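Local coordinates for protein probable uracil-DNA glycosylase (Acanthamoeba polyphaga mimivirus, PDB 5X55) that belongs to the uracil-DNA glycosylase superfamily and has an alpha/beta fold built round a four-stranded parallel beta-sheet with helices packed about it, at residues D289-A294 against K310-T315; I314-P319 against V348-K353; S152-Y157 against A269-S274; L170-M175 against S256-V261. One frame throughout, in Å; residues are numbered along the deposited sequence.

Contact 1 (D289-A294 against K310-T315)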
loop_
_atom_site.group_PDB
_atom_site.type_symbol
_atom_site.label_atom_id
_atom_site.label_comp_id
_atom_site.label_asym_id
_atom_site.label_seq_id
_atom_site.Cartn_x
_atom_site.Cartn_y
_atom_site.Cartn_z
ATOM N N ASP A 289 8.276 13.502 -10.810
ATOM C CA ASP A 289 7.926 14.344 -9.681
ATOM C C ASP A 289 6.812 13.709 -8.842
ATOM O O ASP A 289 5.838 14.367 -8.455
ATOM C CB ASP A 289 7.512 15.728 -10.186
ATOM C CG ASP A 289 7.433 16.744 -9.092
ATOM O OD1 ASP A 289 6.418 17.467 -9.062
ATOM O OD2 ASP A 289 8.378 16.810 -8.275
ATOM N N LEU A 290 6.915 12.401 -8.620
ATOM C CA LEU A 290 6.042 11.754 -7.658
ATOM C C LEU A 290 6.554 12.055 -6.262
ATOM O O LEU A 290 7.711 12.438 -6.072
ATOM C CB LEU A 290 5.995 10.243 -7.879
ATOM C CG LEU A 290 5.600 9.774 -9.278
ATOM C CD1 LEU A 290 5.527 8.249 -9.334
ATOM C CD2 LEU A 290 4.292 10.391 -9.729
ATOM N N ILE A 291 5.690 11.870 -5.274
ATOM C CA ILE A 291 6.096 11.979 -3.881
ATOM C C ILE A 291 6.095 10.585 -3.263
ATOM O O ILE A 291 5.069 9.895 -3.281
ATOM C CB ILE A 291 5.185 12.934 -3.102
ATOM C CG1 ILE A 291 5.203 14.303 -3.786
ATOM C CG2 ILE A 291 5.656 13.007 -1.650
ATOM C CD1 ILE A 291 4.055 15.206 -3.405
ATOM N N PHE A 292 7.243 10.176 -2.722
ATOM C CA PHE A 292 7.401 8.910 -2.018
ATOM C C PHE A 292 7.519 9.184 -0.525
ATOM O O PHE A 292 8.378 9.966 -0.092
ATOM C CB PHE A 292 8.632 8.138 -2.517
ATOM C CG PHE A 292 8.438 7.492 -3.858
ATOM C CD1 PHE A 292 8.595 8.225 -5.023
ATOM C CD2 PHE A 292 8.069 6.148 -3.953
ATOM C CE1 PHE A 292 8.399 7.644 -6.272
ATOM C CE2 PHE A 292 7.863 5.542 -5.202
ATOM C CZ PHE A 292 8.024 6.298 -6.368
ATOM N N VAL A 293 6.653 8.542 0.253
ATOM C CA VAL A 293 6.627 8.662 1.705
ATOM C C VAL A 293 7.148 7.357 2.286
ATOM O O VAL A 293 6.551 6.295 2.066
ATOM C CB VAL A 293 5.211 8.966 2.210
ATOM C CG1 VAL A 293 5.199 9.028 3.701
ATOM C CG2 VAL A 293 4.717 10.249 1.618
ATOM N N ALA A 294 8.266 7.432 3.017
ATOM C CA ALA A 294 8.936 6.255 3.563
ATOM C C ALA A 294 8.779 6.248 5.085
ATOM O O ALA A 294 9.487 6.962 5.800
ATOM C CB ALA A 294 10.411 6.232 3.156
ATOM N N LYS A 310 14.793 13.395 -9.254
ATOM C CA LYS A 310 13.643 13.297 -10.121
ATOM C C LYS A 310 12.339 13.196 -9.327
ATOM O O LYS A 310 11.257 13.466 -9.870
ATOM C CB LYS A 310 13.844 12.058 -10.987
ATOM C CG LYS A 310 13.304 12.084 -12.367
ATOM C CD LYS A 310 12.673 10.750 -12.711
ATOM C CE LYS A 310 12.639 10.652 -14.199
ATOM N NZ LYS A 310 12.400 12.003 -14.815
ATOM N N HIS A 311 12.427 12.787 -8.063
ATOM C CA HIS A 311 11.263 12.515 -7.240
ATOM C C HIS A 311 11.560 12.951 -5.817
ATOM O O HIS A 311 12.716 12.989 -5.383
ATOM C CB HIS A 311 10.877 11.025 -7.247
ATOM C CG HIS A 311 10.502 10.501 -8.593
ATOM N ND1 HIS A 311 9.287 10.778 -9.183
ATOM C CD2 HIS A 311 11.177 9.712 -9.465
ATOM C CE1 HIS A 311 9.230 10.188 -10.364
ATOM N NE2 HIS A 311 10.362 9.529 -10.557
ATOM N N TYR A 312 10.492 13.229 -5.082
ATOM C CA TYR A 312 10.571 13.777 -3.735
ATOM C C TYR A 312 10.301 12.671 -2.712
ATOM O O TYR A 312 9.227 12.059 -2.734
ATOM C CB TYR A 312 9.566 14.919 -3.614
ATOM C CG TYR A 312 9.524 15.640 -2.295
ATOM C CD1 TYR A 312 10.686 16.098 -1.680
ATOM C CD2 TYR A 312 8.308 15.891 -1.678
ATOM C CE1 TYR A 312 10.633 16.780 -0.466
ATOM C CE2 TYR A 312 8.243 16.571 -0.471
ATOM C CZ TYR A 312 9.400 17.013 0.131
ATOM O OH TYR A 312 9.300 17.688 1.330
ATOM N N ILE A 313 11.270 12.420 -1.819
ATOM C CA ILE A 313 11.208 11.326 -0.847
ATOM C C ILE A 313 11.203 11.898 0.566
ATOM O O ILE A 313 12.128 12.624 0.953
ATOM C CB ILE A 313 12.371 10.337 -1.010
ATOM C CG1 ILE A 313 12.430 9.805 -2.450
ATOM C CG2 ILE A 313 12.206 9.194 -0.023
ATOM C CD1 ILE A 313 13.686 9.022 -2.772
ATOM N N ILE A 314 10.190 11.530 1.343
ATOM C CA ILE A 314 9.971 12.004 2.713
ATOM C C ILE A 314 10.108 10.798 3.622
ATOM O O ILE A 314 9.397 9.800 3.432
ATOM C CB ILE A 314 8.573 12.623 2.885
ATOM C CG1 ILE A 314 8.373 13.838 1.986
ATOM C CG2 ILE A 314 8.315 12.999 4.328
ATOM C CD1 ILE A 314 6.898 14.295 1.968
ATOM N N THR A 315 10.999 10.885 4.613
ATOM C CA THR A 315 11.372 9.729 5.416
ATOM C C THR A 315 11.242 10.021 6.904
ATOM O O THR A 315 11.684 11.067 7.383
ATOM C CB THR A 315 12.814 9.286 5.112
ATOM O OG1 THR A 315 12.970 9.106 3.701
ATOM C CG2 THR A 315 13.094 7.978 5.777
#

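Contact 2 (I314-P319 against V348-K353)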
loop_
_atom_site.group_PDB
_atom_site.type_symbol
_atom_site.label_atom_id
_atom_site.label_comp_id
_atom_site.label_asym_id
_atom_site.label_seq_id
_atom_site.Cartn_x
_atom_site.Cartn_y
_atom_site.Cartn_z
ATOM N N ILE A 314 10.190 11.530 1.343
ATOM C CA ILE A 314 9.971 12.004 2.713
ATOM C C ILE A 314 10.108 10.798 3.622
ATOM O O ILE A 314 9.397 9.800 3.432
ATOM C CB ILE A 314 8.573 12.623 2.885
ATOM C CG1 ILE A 314 8.373 13.838 1.986
ATOM C CG2 ILE A 314 8.315 12.999 4.328
ATOM C CD1 ILE A 314 6.898 14.295 1.968
ATOM N N THR A 315 10.999 10.885 4.613
ATOM C CA THR A 315 11.372 9.729 5.416
ATOM C C THR A 315 11.242 10.021 6.904
ATOM O O THR A 315 11.684 11.067 7.383
ATOM C CB THR A 315 12.814 9.286 5.112
ATOM O OG1 THR A 315 12.970 9.106 3.701
ATOM C CG2 THR A 315 13.094 7.978 5.777
ATOM N N SER A 316 10.680 9.071 7.637
ATOM C CA SER A 316 10.635 9.139 9.091
ATOM C C SER A 316 10.509 7.719 9.624
ATOM O O SER A 316 10.521 6.750 8.862
ATOM C CB SER A 316 9.460 9.991 9.557
ATOM O OG SER A 316 8.263 9.247 9.383
ATOM N N SER A 317 10.356 7.598 10.941
ATOM C CA SER A 317 10.053 6.292 11.503
ATOM C C SER A 317 8.594 5.917 11.223
ATOM O O SER A 317 7.764 6.737 10.807
ATOM C CB SER A 317 10.316 6.264 13.010
ATOM O OG SER A 317 9.215 6.807 13.736
ATOM N N HIS A 318 8.292 4.653 11.499
ATOM C CA HIS A 318 6.980 4.090 11.240
ATOM C C HIS A 318 5.969 4.554 12.292
ATOM O O HIS A 318 6.321 4.739 13.465
ATOM C CB HIS A 318 7.078 2.566 11.247
ATOM C CG HIS A 318 5.875 1.859 10.694
ATOM N ND1 HIS A 318 4.760 1.582 11.455
ATOM C CD2 HIS A 318 5.634 1.329 9.471
ATOM C CE1 HIS A 318 3.879 0.922 10.724
ATOM N NE2 HIS A 318 4.379 0.765 9.513
ATOM N N PRO A 319 4.702 4.723 11.904
ATOM C CA PRO A 319 3.687 5.200 12.855
ATOM C C PRO A 319 3.212 4.165 13.847
ATOM O O PRO A 319 2.387 4.505 14.704
ATOM C CB PRO A 319 2.520 5.614 11.942
ATOM C CG PRO A 319 2.663 4.750 10.757
ATOM C CD PRO A 319 4.165 4.674 10.532
ATOM N N VAL A 348 7.128 14.871 12.369
ATOM C CA VAL A 348 7.208 15.352 10.991
ATOM C C VAL A 348 5.812 15.686 10.505
ATOM O O VAL A 348 4.846 14.962 10.790
ATOM C CB VAL A 348 7.858 14.307 10.060
ATOM C CG1 VAL A 348 7.928 14.827 8.622
ATOM C CG2 VAL A 348 9.235 13.900 10.555
ATOM N N ASP A 349 5.693 16.784 9.763
ATOM C CA ASP A 349 4.417 17.133 9.151
ATOM C C ASP A 349 4.384 16.501 7.760
ATOM O O ASP A 349 4.558 17.167 6.739
ATOM C CB ASP A 349 4.251 18.641 9.110
ATOM C CG ASP A 349 2.912 19.077 8.556
ATOM O OD1 ASP A 349 2.031 18.230 8.318
ATOM O OD2 ASP A 349 2.730 20.296 8.391
ATOM N N HIS A 350 4.155 15.178 7.739
ATOM C CA HIS A 350 4.181 14.426 6.482
ATOM C C HIS A 350 3.260 15.042 5.438
ATOM O O HIS A 350 3.662 15.273 4.289
ATOM C CB HIS A 350 3.779 12.977 6.726
ATOM C CG HIS A 350 4.469 12.361 7.899
ATOM N ND1 HIS A 350 5.686 11.727 7.798
ATOM C CD2 HIS A 350 4.120 12.305 9.205
ATOM C CE1 HIS A 350 6.060 11.306 8.990
ATOM N NE2 HIS A 350 5.121 11.633 9.859
ATOM N N PHE A 351 2.013 15.307 5.828
ATOM C CA PHE A 351 1.002 15.737 4.875
ATOM C C PHE A 351 1.144 17.208 4.541
ATOM O O PHE A 351 0.816 17.615 3.423
ATOM C CB PHE A 351 -0.378 15.390 5.433
ATOM C CG PHE A 351 -0.514 13.921 5.732
ATOM C CD1 PHE A 351 -0.922 13.035 4.742
ATOM C CD2 PHE A 351 -0.162 13.413 6.981
ATOM C CE1 PHE A 351 -1.010 11.666 5.002
ATOM C CE2 PHE A 351 -0.262 12.047 7.255
ATOM C CZ PHE A 351 -0.670 11.170 6.258
ATOM N N GLY A 352 1.642 18.010 5.486
ATOM C CA GLY A 352 2.051 19.361 5.148
ATOM C C GLY A 352 3.149 19.375 4.103
ATOM O O GLY A 352 3.113 20.168 3.162
ATOM N N LYS A 353 4.119 18.467 4.229
ATOM C CA LYS A 353 5.181 18.390 3.230
ATOM C C LYS A 353 4.645 17.947 1.869
ATOM O O LYS A 353 5.053 18.491 0.828
ATOM C CB LYS A 353 6.290 17.456 3.723
ATOM C CG LYS A 353 6.897 17.937 5.006
ATOM C CD LYS A 353 8.391 17.720 5.090
ATOM C CE LYS A 353 8.734 16.270 5.338
ATOM N NZ LYS A 353 10.185 16.120 5.710
#

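Contact 3 (S152-Y157 against A269-S274)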
loop_
_atom_site.group_PDB
_atom_site.type_symbol
_atom_site.label_atom_id
_atom_site.label_comp_id
_atom_site.label_asym_id
_atom_site.label_seq_id
_atom_site.Cartn_x
_atom_site.Cartn_y
_atom_site.Cartn_z
ATOM N N SER A 152 3.032 -19.711 -9.469
ATOM C CA SER A 152 3.220 -21.070 -8.959
ATOM C C SER A 152 3.145 -21.108 -7.445
ATOM O O SER A 152 2.493 -21.985 -6.873
ATOM C CB SER A 152 4.566 -21.645 -9.421
ATOM O OG SER A 152 4.469 -22.170 -10.728
ATOM N N LYS A 153 3.835 -20.180 -6.772
ATOM C CA LYS A 153 3.813 -20.172 -5.313
ATOM C C LYS A 153 2.415 -19.883 -4.785
ATOM O O LYS A 153 1.958 -20.546 -3.842
ATOM C CB LYS A 153 4.813 -19.159 -4.771
ATOM C CG LYS A 153 6.214 -19.373 -5.273
ATOM C CD LYS A 153 7.211 -18.553 -4.490
ATOM C CE LYS A 153 8.390 -18.162 -5.368
ATOM N NZ LYS A 153 9.078 -16.962 -4.806
ATOM N N LEU A 154 1.711 -18.910 -5.388
ATOM C CA LEU A 154 0.344 -18.634 -4.948
ATOM C C LEU A 154 -0.546 -19.858 -5.163
ATOM O O LEU A 154 -1.360 -20.207 -4.295
ATOM C CB LEU A 154 -0.221 -17.388 -5.673
ATOM C CG LEU A 154 0.566 -16.073 -5.463
ATOM C CD1 LEU A 154 0.048 -14.857 -6.279
ATOM C CD2 LEU A 154 0.648 -15.708 -3.979
ATOM N N SER A 155 -0.391 -20.543 -6.304
ATOM C CA SER A 155 -1.192 -21.745 -6.540
ATOM C C SER A 155 -0.880 -22.819 -5.509
ATOM O O SER A 155 -1.779 -23.543 -5.065
ATOM C CB SER A 155 -0.953 -22.292 -7.950
ATOM O OG SER A 155 -1.491 -21.441 -8.948
ATOM N N SER A 156 0.390 -22.934 -5.112
ATOM C CA SER A 156 0.753 -23.919 -4.097
ATOM C C SER A 156 0.154 -23.565 -2.743
ATOM O O SER A 156 -0.269 -24.460 -2.004
ATOM C CB SER A 156 2.280 -24.069 -4.015
ATOM O OG SER A 156 2.880 -23.105 -3.167
ATOM N N TYR A 157 0.073 -22.267 -2.401
ATOM C CA TYR A 157 -0.624 -21.898 -1.165
ATOM C C TYR A 157 -2.097 -22.287 -1.227
ATOM O O TYR A 157 -2.681 -22.699 -0.219
ATOM C CB TYR A 157 -0.517 -20.395 -0.878
ATOM C CG TYR A 157 0.869 -19.797 -0.800
ATOM C CD1 TYR A 157 1.984 -20.560 -0.458
ATOM C CD2 TYR A 157 1.061 -18.455 -1.075
ATOM C CE1 TYR A 157 3.266 -19.968 -0.396
ATOM C CE2 TYR A 157 2.318 -17.865 -1.024
ATOM C CZ TYR A 157 3.412 -18.609 -0.682
ATOM O OH TYR A 157 4.647 -17.968 -0.640
ATOM N N ALA A 269 6.868 -12.482 2.546
ATOM C CA ALA A 269 7.736 -11.322 2.364
ATOM C C ALA A 269 8.673 -11.465 1.165
ATOM O O ALA A 269 9.041 -10.459 0.562
ATOM C CB ALA A 269 8.536 -11.073 3.641
ATOM N N ARG A 270 9.100 -12.679 0.814
ATOM C CA ARG A 270 9.957 -12.819 -0.361
ATOM C C ARG A 270 9.132 -12.874 -1.637
ATOM O O ARG A 270 9.586 -12.407 -2.689
ATOM C CB ARG A 270 10.824 -14.082 -0.272
ATOM C CG ARG A 270 11.795 -14.178 0.906
ATOM C CD ARG A 270 13.131 -13.499 0.626
ATOM N NE ARG A 270 13.306 -12.349 1.511
ATOM C CZ ARG A 270 13.933 -12.382 2.685
ATOM N NH1 ARG A 270 14.499 -13.526 3.134
ATOM N NH2 ARG A 270 13.998 -11.259 3.413
ATOM N N THR A 271 7.906 -13.387 -1.527
ATOM C CA THR A 271 7.064 -13.710 -2.677
ATOM C C THR A 271 6.916 -12.559 -3.673
ATOM O O THR A 271 6.978 -12.780 -4.886
ATOM C CB THR A 271 5.699 -14.154 -2.152
ATOM O OG1 THR A 271 5.899 -15.265 -1.269
ATOM C CG2 THR A 271 4.770 -14.553 -3.283
ATOM N N TRP A 272 6.746 -11.325 -3.197
ATOM C CA TRP A 272 6.367 -10.220 -4.082
ATOM C C TRP A 272 7.495 -9.243 -4.397
ATOM O O TRP A 272 7.235 -8.219 -5.051
ATOM C CB TRP A 272 5.192 -9.448 -3.482
ATOM C CG TRP A 272 3.943 -10.277 -3.390
ATOM C CD1 TRP A 272 3.548 -11.054 -2.344
ATOM C CD2 TRP A 272 2.928 -10.402 -4.393
ATOM N NE1 TRP A 272 2.350 -11.659 -2.636
ATOM C CE2 TRP A 272 1.956 -11.281 -3.896
ATOM C CE3 TRP A 272 2.758 -9.861 -5.677
ATOM C CZ2 TRP A 272 0.818 -11.623 -4.625
ATOM C CZ3 TRP A 272 1.634 -10.204 -6.404
ATOM C CH2 TRP A 272 0.676 -11.068 -5.875
ATOM N N GLU A 273 8.735 -9.535 -3.978
ATOM C CA GLU A 273 9.802 -8.532 -4.023
ATOM C C GLU A 273 10.107 -8.095 -5.452
ATOM O O GLU A 273 10.305 -6.900 -5.713
ATOM C CB GLU A 273 11.076 -9.066 -3.340
ATOM C CG GLU A 273 10.992 -9.185 -1.798
ATOM C CD GLU A 273 12.315 -9.597 -1.114
ATOM O OE1 GLU A 273 13.040 -10.497 -1.607
ATOM O OE2 GLU A 273 12.633 -9.005 -0.061
ATOM N N SER A 274 10.148 -9.040 -6.397
ATOM C CA SER A 274 10.457 -8.646 -7.765
ATOM C C SER A 274 9.288 -7.897 -8.398
ATOM O O SER A 274 9.492 -6.957 -9.174
ATOM C CB SER A 274 10.826 -9.871 -8.608
ATOM O OG SER A 274 11.928 -10.543 -8.042
#

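Contact 4 (L170-M175 against S256-V261)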
loop_
_atom_site.group_PDB
_atom_site.type_symbol
_atom_site.label_atom_id
_atom_site.label_comp_id
_atom_site.label_asym_id
_atom_site.label_seq_id
_atom_site.Cartn_x
_atom_site.Cartn_y
_atom_site.Cartn_z
ATOM N N LEU A 170 -9.759 -7.907 -4.184
ATOM C CA LEU A 170 -9.153 -6.745 -3.543
ATOM C C LEU A 170 -7.635 -6.701 -3.685
ATOM O O LEU A 170 -7.020 -5.715 -3.263
ATOM C CB LEU A 170 -9.520 -6.713 -2.065
ATOM C CG LEU A 170 -11.011 -6.738 -1.789
ATOM C CD1 LEU A 170 -11.243 -6.753 -0.284
ATOM C CD2 LEU A 170 -11.636 -5.516 -2.433
ATOM N N LEU A 171 -7.028 -7.734 -4.269
ATOM C CA LEU A 171 -5.572 -7.858 -4.298
ATOM C C LEU A 171 -4.891 -6.614 -4.866
ATOM O O LEU A 171 -3.877 -6.138 -4.336
ATOM C CB LEU A 171 -5.188 -9.085 -5.127
ATOM C CG LEU A 171 -3.679 -9.275 -5.282
ATOM C CD1 LEU A 171 -3.072 -9.528 -3.913
ATOM C CD2 LEU A 171 -3.373 -10.406 -6.246
ATOM N N PHE A 172 -5.413 -6.094 -5.969
ATOM C CA PHE A 172 -4.802 -4.970 -6.662
ATOM C C PHE A 172 -5.654 -3.708 -6.516
ATOM O O PHE A 172 -5.703 -2.872 -7.423
ATOM C CB PHE A 172 -4.583 -5.313 -8.136
ATOM C CG PHE A 172 -3.529 -6.369 -8.385
ATOM C CD1 PHE A 172 -2.300 -6.321 -7.746
ATOM C CD2 PHE A 172 -3.770 -7.408 -9.289
ATOM C CE1 PHE A 172 -1.312 -7.304 -7.992
ATOM C CE2 PHE A 172 -2.805 -8.390 -9.542
ATOM C CZ PHE A 172 -1.560 -8.328 -8.889
ATOM N N ASN A 173 -6.318 -3.578 -5.365
ATOM C CA ASN A 173 -7.330 -2.547 -5.129
ATOM C C ASN A 173 -6.834 -1.146 -5.474
ATOM O O ASN A 173 -7.509 -0.388 -6.189
ATOM C CB ASN A 173 -7.760 -2.605 -3.662
ATOM C CG ASN A 173 -9.216 -2.286 -3.468
ATOM O OD1 ASN A 173 -9.977 -2.141 -4.428
ATOM N ND2 ASN A 173 -9.626 -2.200 -2.214
ATOM N N THR A 174 -5.670 -0.766 -4.944
ATOM C CA THR A 174 -5.175 0.588 -5.178
ATOM C C THR A 174 -4.911 0.836 -6.657
ATOM O O THR A 174 -5.175 1.933 -7.161
ATOM C CB THR A 174 -3.917 0.847 -4.358
ATOM O OG1 THR A 174 -4.190 0.534 -2.988
ATOM C CG2 THR A 174 -3.544 2.318 -4.440
ATOM N N MET A 175 -4.410 -0.172 -7.373
ATOM C CA MET A 175 -4.189 -0.031 -8.815
ATOM C C MET A 175 -5.502 0.017 -9.579
ATOM O O MET A 175 -5.595 0.689 -10.609
ATOM C CB MET A 175 -3.320 -1.182 -9.344
ATOM C CG MET A 175 -1.889 -1.160 -8.762
ATOM S SD MET A 175 -0.993 -2.724 -8.797
ATOM C CE MET A 175 -0.728 -2.908 -10.563
ATOM N N SER A 256 4.228 -3.544 0.099
ATOM C CA SER A 256 5.267 -4.154 -0.727
ATOM C C SER A 256 5.108 -5.675 -0.819
ATOM O O SER A 256 5.511 -6.282 -1.817
ATOM C CB SER A 256 6.641 -3.792 -0.175
ATOM O OG SER A 256 6.766 -4.236 1.165
ATOM N N ALA A 257 4.539 -6.306 0.206
ATOM C CA ALA A 257 4.083 -7.690 0.139
ATOM C C ALA A 257 2.572 -7.666 -0.054
ATOM O O ALA A 257 1.828 -7.279 0.854
ATOM C CB ALA A 257 4.450 -8.466 1.402
ATOM N N PHE A 258 2.111 -8.105 -1.217
ATOM C CA PHE A 258 0.694 -7.950 -1.503
ATOM C C PHE A 258 -0.199 -8.936 -0.760
ATOM O O PHE A 258 -1.412 -8.694 -0.690
ATOM C CB PHE A 258 0.455 -8.050 -3.015
ATOM C CG PHE A 258 0.791 -6.781 -3.759
ATOM C CD1 PHE A 258 2.108 -6.368 -3.900
ATOM C CD2 PHE A 258 -0.207 -5.994 -4.294
ATOM C CE1 PHE A 258 2.412 -5.194 -4.583
ATOM C CE2 PHE A 258 0.092 -4.823 -4.974
ATOM C CZ PHE A 258 1.397 -4.425 -5.121
ATOM N N THR A 259 0.344 -10.015 -0.197
ATOM C CA THR A 259 -0.478 -11.013 0.477
ATOM C C THR A 259 0.156 -11.453 1.790
ATOM O O THR A 259 1.351 -11.282 2.021
ATOM C CB THR A 259 -0.694 -12.259 -0.394
ATOM O OG1 THR A 259 0.580 -12.798 -0.774
ATOM C CG2 THR A 259 -1.485 -11.912 -1.644
ATOM N N THR A 260 -0.674 -12.034 2.650
ATOM C CA THR A 260 -0.208 -12.868 3.738
ATOM C C THR A 260 -1.260 -13.949 3.957
ATOM O O THR A 260 -2.146 -14.147 3.124
ATOM C CB THR A 260 0.101 -12.022 4.985
ATOM O OG1 THR A 260 0.769 -12.835 5.961
ATOM C CG2 THR A 260 -1.163 -11.379 5.585
ATOM N N VAL A 261 -1.145 -14.682 5.053
ATOM C CA VAL A 261 -2.130 -15.689 5.439
ATOM C C VAL A 261 -2.879 -15.150 6.641
ATOM O O VAL A 261 -2.277 -14.526 7.527
ATOM C CB VAL A 261 -1.476 -17.053 5.756
ATOM C CG1 VAL A 261 -2.495 -18.031 6.337
ATOM C CG2 VAL A 261 -0.842 -17.643 4.508
#

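Contact 1 (D289-A294 against K310-T315)
Phe-292 turns an edge of its ring to one face of the His-311 imidazole, CE1 lying 4.2 Å from CG of the histidine; the planes stand at 79°, an edge-to-face (T-shaped) pair. The imidazole is fixed from its rim as well. Leu-290 N donates to His-311 ND1 at 2.9 Å, the donor nitrogen 3° out of the ring plane, so ND1 acts as an acceptor and a neutral ring is likely. Histidine suits this place because it offers both an aromatic face and an in-plane nitrogen to a backbone N-H. Leu-290 lies alongside it, its CB 3.6 Å from ND1. From here the backbones pair as parallel strands of a beta-alpha-beta unit, in which helix 297-303 links strand 291-295 to the edge strand 312-316. Phe-292 is gripped twice: its N donates to Tyr-312 O at 2.7 Å, and its O accepts from Ile-314 N. Ala-294 N continues the ladder to Ile-314 O. The beta-branched Ile-291, Val-293, Ile-313, Ile-314 and Thr-315 suit the extended backbone. On the face that meets helix 350-360, Ile-291 CG2 touches Tyr-312 CD2 at 3.9 Å and Ile-314 CD1 at 4.0 Å. With CG anti to its backbone N (chi1 -179°), Tyr-312 lies alongside Ile-291, and its ring stacks with His-357. On the other face Phe-292 CB meets Ile-313 CG1 at 4.1 Å, and Cys-303 of helix 297-303 packs on both.

Contact 2 (I314-P319 against V348-K353)
Ile-314 and Lys-353 pass each other running opposite ways, both branches of the isoleucine against aliphatic chain. The CD1 end of the isoleucine meets Lys-353 CB at 3.7 Å, while its CG2 methyl lies against Lys-353 CE at 3.4 Å. Bends at the lysine's second and third torsions (chi3 -75°) bring CE back to the CG2 methyl; a long chain suits the margin, where its methylenes meet the isoleucine. Ser-316 approaches His-350 differently, at the ring edge. Its OG sits near the imidazole plane, 3.0 Å from CE1, a close C...O approach, not a hydrogen bond. The serine hydroxyl donates instead to Ser-317 O, 2.9 Å from OG, which its position between backbone N and carbonyl carbon (chi1 75°) allows. His-350 NE2 is hydrogen-bonded to Phe-345 O, whose residue also stacks its ring on the imidazole, and Val-348 CB rests 3.6 Å above one face of the imidazole, offset toward the rim. Val-348 CG2 also touches Ser-316 CB at 4.0 Å. Asp-349 is the N-cap: its OD1 receives Gly-352 N at 2.9 Å from above the carboxylate plane and is also hydrogen-bonded to His-233 NE2. Glycine suits position 352 because a CB there would run into Asp-349 OD2. The contact sets the start of helix 350-360 against edge strand 312-316, with Trp-295 of strand 291-295 edge-to-face with His-350 and helix 219-230 against Phe-351.

Contact 3 (S152-Y157 against A269-S274)
Tyr-157 meets Thr-271 OG1 at the edge of its ring, near the plane, while Lys-153 O lies over one face, 3.3 Å above it and offset toward the rim. Tyrosine and threonine reach toward each other tip to tip, and their hydroxyls share a hydrogen bond of 3.0 Å between Tyr-157 OH and Thr-271 OG1 in which either may donate. Thr-271 OG1, anti to the carbonyl carbon (chi1 -57°), faces the tyrosine hydroxyl. The Tyr-157 ring also stacks with His-268. A tyrosine suits this spot because its long ring carries a polar tip across to the neighbouring loop. That same Lys-153 O is held by two donors, Tyr-157 N through the helical backbone bond and the hydroxyl of Ser-156, whose OG lies 2.8 Å away. The second flat group, the Trp-272 indole, meets Leu-154 obliquely, the two side chains crossing at about a right angle. Leu-154 CD1 is 3.7 Å from Trp-272 CZ2 and 3.9 Å from CH2, so a branched apolar end touches the CZ2-CH2 side of the six-membered ring. The polar NE1 is bound to Thr-259 OG1. Thr-271 CG2 adds a looser contact, 4.3 Å from Leu-154 CD2. Arg-270 to Glu-273 form a type I beta turn, with Trp-272 at the N-cap position of helix 273-286. The arrangement is a turn at a helix start packed against the flank of helix 146-159, joined by a hydroxyl pair and a leucine-indole contact.

Contact 4 (L170-M175 against S256-V261)
Leu-171 pushes its CD1 methyl into a hollow formed by Phe-258 and Thr-259: Phe-258 CB is 3.9 Å away and Thr-259 CG2 3.7 Å, with Phe-258 O also alongside. CG lies anti to the backbone N (chi1 177°), from where CD1 reaches the loop. Leucine suits the place, since one methyl fills the hollow while the other, CD2, sits 3.8 Å over a face of the Phe-172 ring, offset toward its rim. Phe-258 returns the fit as a flat wedge. Its CD2 edge abuts Leu-171 O, in the ring plane at 3.7 Å, and its CE2 comes to the rim of Phe-172, 4.0 Å from CD1. The two phenylalanine side chains cross at about a right angle, with ring planes at 68°. Met-175 SD closes the group more loosely, 4.5 Å from Phe-258 CE2; its unbranched chain reaches there from the first turn of the helix. Thr-259 turns its methyl to the leucine while its OG1 is taken up by hydrogen bonds with Trp-272 NE1 and His-268 ND1. Phe-258 is also edge-to-face with Phe-275. This is a small buried part of the hydrophobic core of the alpha/beta fold, where the type I turn leading into helix 173-177 packs on the loop between strands 251-255 and 260-261.

Contacts 4 and 3 come first along the chain, with both segments of contact 4 lying between those of contact 3; contacts 1 and 2 follow in series. They form two pairs. Contacts 1 and 2 have centres 11 Å apart and share Ile-314, Thr-315 and strand 312-316, at one margin of the parallel sheet. Contacts 3 and 4, centres 12 Å apart, are joined through Trp-272, which also packs on Phe-258 and Leu-171. Contacts 2 and 3 lie on opposite sides of the chain's centre, their own centres 31 Å apart. Helix 273-286 begins at contact 3 and leads toward strand 291-295 of contact 1, so the helix spans from the region of contacts 3 and 4 to the sheet of contacts 1 and 2.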